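Local coordinates for protein antibiotic biosynthesis monooxygenase (PDB 4HL9) that probably acts as a monooxygenase of the antibiotic biosynthesis monooxygenase (ABM) family, forming a two-chain assembly with a shared beta-sheet, at residues 60-65 / 70-75. Sequence-based numbering, arbitrary orientation.
Sequences YDLFVD and GHFVFI
Leu62 and Phe74 meet on the tightly packed face of this beta hairpin, which also carries Tyr60: CD1 of Leu62 sits 3.7 Å from the centroid of the Phe74 ring and 11° off its normal, a CH-pi contact over the face. In Leu62, chi1 172° (CG anti to the backbone N) with chi2 74° brings CD1 over that ring. The Tyr60 ring meets the same phenyl obliquely, its OH 3.3 Å from Phe74 CE1. On the opposite face, which carries Asp61, Phe63, Val73 and Ile75, Phe63 CE2 lies 3.6 Å from Ile75 CD1.

Paired backbone bonds set the antiparallel register, Asp61 with Ile75 and Phe63 with Val73, and Asp65 N extends the series to His71 O. Near the turn, His71 ND1 donates in its ring plane to the anti lone pair of Asp65 OD2 (3.0 Å), while His71 NE2 bonds to Gln29 and Asp65 OD1 to the backbone N of Lys67, which restrains the rotation of both groups. Asp61 marks the more solvent-facing end: its side chain stays 4.2 Å or more from 70-75, a water donates to Asp61 OD2 (2.6 Å) and to Ile75 O, and Asp61 OD1 forms a salt bridge with Arg52.

Helix 37-52 packs on the Leu62 and Phe74 face through Tyr44, Leu47 and Val48. Strand 24-32 bonds along the far edge of 71-78, and a strand of the second subunit pairs with Phe63 to Asp65, continuing the sheet across the dimer.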
loop_
_atom_site.group_PDB
_atom_site.type_symbol
_atom_site.label_atom_id
_atom_site.label_comp_id
_atom_site.label_asym_id
_atom_site.label_seq_id
_atom_site.Cartn_x
_atom_site.Cartn_y
_atom_site.Cartn_z
ATOM N N TYR A 60 -10.134 -4.453 -4.492
ATOM C CA TYR A 60 -10.087 -2.982 -4.430
ATOM C C TYR A 60 -10.610 -2.599 -3.057
ATOM O O TYR A 60 -11.764 -2.861 -2.724
ATOM C CB TYR A 60 -10.984 -2.408 -5.508
ATOM C CG TYR A 60 -10.844 -0.936 -5.825
ATOM C CD1 TYR A 60 -9.781 -0.471 -6.608
ATOM C CD2 TYR A 60 -11.806 -0.016 -5.392
ATOM C CE1 TYR A 60 -9.676 0.854 -6.951
ATOM C CE2 TYR A 60 -11.700 1.336 -5.716
ATOM C CZ TYR A 60 -10.639 1.762 -6.497
ATOM O OH TYR A 60 -10.518 3.086 -6.841
ATOM N N ASP A 61 -9.739 -2.022 -2.252
ATOM C CA ASP A 61 -10.068 -1.756 -0.857
ATOM C C ASP A 61 -9.487 -0.410 -0.496
ATOM O O ASP A 61 -8.412 -0.059 -0.951
ATOM C CB ASP A 61 -9.489 -2.843 0.049
ATOM C CG ASP A 61 -10.106 -4.219 -0.213
ATOM O OD1 ASP A 61 -11.260 -4.469 0.214
ATOM O OD2 ASP A 61 -9.446 -5.034 -0.873
ATOM N N LEU A 62 -10.220 0.331 0.329
ATOM C CA LEU A 62 -9.847 1.681 0.670
ATOM C C LEU A 62 -9.621 1.762 2.177
ATOM O O LEU A 62 -10.398 1.198 2.959
ATOM C CB LEU A 62 -10.982 2.619 0.234
ATOM C CG LEU A 62 -10.866 4.083 0.689
ATOM C CD1 LEU A 62 -9.814 4.839 -0.104
ATOM C CD2 LEU A 62 -12.235 4.764 0.564
ATOM N N PHE A 63 -8.552 2.449 2.565
ATOM C CA PHE A 63 -8.165 2.577 3.967
ATOM C C PHE A 63 -7.898 4.020 4.275
ATOM O O PHE A 63 -7.716 4.832 3.361
ATOM C CB PHE A 63 -6.886 1.780 4.214
ATOM C CG PHE A 63 -7.024 0.335 3.863
ATOM C CD1 PHE A 63 -7.447 -0.577 4.818
ATOM C CD2 PHE A 63 -6.799 -0.104 2.551
ATOM C CE1 PHE A 63 -7.601 -1.941 4.483
ATOM C CE2 PHE A 63 -6.952 -1.442 2.214
ATOM C CZ PHE A 63 -7.336 -2.360 3.187
ATOM N N VAL A 64 -7.828 4.326 5.570
ATOM C CA VAL A 64 -7.486 5.677 6.003
ATOM C C VAL A 64 -6.370 5.625 7.061
ATOM O O VAL A 64 -6.366 4.749 7.920
ATOM C CB VAL A 64 -8.735 6.441 6.511
ATOM C CG1 VAL A 64 -9.335 5.767 7.748
ATOM C CG2 VAL A 64 -8.410 7.928 6.800
ATOM N N ASP A 65 -5.458 6.582 6.986
ATOM C CA ASP A 65 -4.291 6.722 7.880
ATOM C C ASP A 65 -4.811 7.001 9.287
ATOM O O ASP A 65 -5.697 7.851 9.451
ATOM C CB ASP A 65 -3.476 7.916 7.391
ATOM C CG ASP A 65 -2.171 8.136 8.159
ATOM O OD1 ASP A 65 -2.033 7.692 9.316
ATOM O OD2 ASP A 65 -1.288 8.809 7.590
ATOM N N GLY A 70 -7.722 12.504 6.653
ATOM C CA GLY A 70 -7.819 12.904 5.251
ATOM C C GLY A 70 -6.848 12.196 4.328
ATOM O O GLY A 70 -6.807 12.517 3.150
ATOM N N HIS A 71 -6.067 11.245 4.846
ATOM C CA HIS A 71 -5.041 10.575 4.017
ATOM C C HIS A 71 -5.640 9.215 3.669
ATOM O O HIS A 71 -5.722 8.327 4.525
ATOM C CB HIS A 71 -3.680 10.473 4.750
ATOM C CG HIS A 71 -2.621 9.675 4.016
ATOM N ND1 HIS A 71 -1.540 9.101 4.657
ATOM C CD2 HIS A 71 -2.489 9.341 2.707
ATOM C CE1 HIS A 71 -0.781 8.464 3.778
ATOM N NE2 HIS A 71 -1.339 8.586 2.587
ATOM N N PHE A 72 -6.119 9.083 2.427
ATOM C CA PHE A 72 -6.816 7.852 2.010
ATOM C C PHE A 72 -5.892 7.033 1.157
ATOM O O PHE A 72 -5.149 7.600 0.360
ATOM C CB PHE A 72 -8.110 8.173 1.244
ATOM C CG PHE A 72 -9.153 8.813 2.099
ATOM C CD1 PHE A 72 -9.995 8.035 2.891
ATOM C CD2 PHE A 72 -9.261 10.204 2.152
ATOM C CE1 PHE A 72 -10.940 8.624 3.699
ATOM C CE2 PHE A 72 -10.202 10.803 2.958
ATOM C CZ PHE A 72 -11.048 10.012 3.732
ATOM N N VAL A 73 -5.982 5.707 1.292
ATOM C CA VAL A 73 -5.087 4.796 0.582
ATOM C C VAL A 73 -5.896 3.680 -0.076
ATOM O O VAL A 73 -6.671 2.977 0.593
ATOM C CB VAL A 73 -3.992 4.214 1.501
ATOM C CG1 VAL A 73 -3.101 3.200 0.737
ATOM C CG2 VAL A 73 -3.123 5.342 2.093
ATOM N N PHE A 74 -5.720 3.547 -1.384
ATOM C CA PHE A 74 -6.319 2.473 -2.152
ATOM C C PHE A 74 -5.298 1.351 -2.281
ATOM O O PHE A 74 -4.125 1.604 -2.508
ATOM C CB PHE A 74 -6.663 2.967 -3.575
ATOM C CG PHE A 74 -7.809 3.942 -3.631
ATOM C CD1 PHE A 74 -9.121 3.488 -3.720
ATOM C CD2 PHE A 74 -7.568 5.315 -3.644
ATOM C CE1 PHE A 74 -10.187 4.387 -3.788
ATOM C CE2 PHE A 74 -8.618 6.216 -3.743
ATOM C CZ PHE A 74 -9.923 5.757 -3.803
ATOM N N ILE A 75 -5.741 0.107 -2.093
ATOM C CA ILE A 75 -4.914 -1.041 -2.416
ATOM C C ILE A 75 -5.698 -1.828 -3.443
ATOM O O ILE A 75 -6.819 -2.248 -3.173
ATOM C CB ILE A 75 -4.629 -1.938 -1.174
ATOM C CG1 ILE A 75 -3.737 -1.206 -0.164
ATOM C CG2 ILE A 75 -3.913 -3.230 -1.615
ATOM C CD1 ILE A 75 -3.584 -1.965 1.180
HETATM O O HOH W 1 -7.118 -4.660 -1.858
#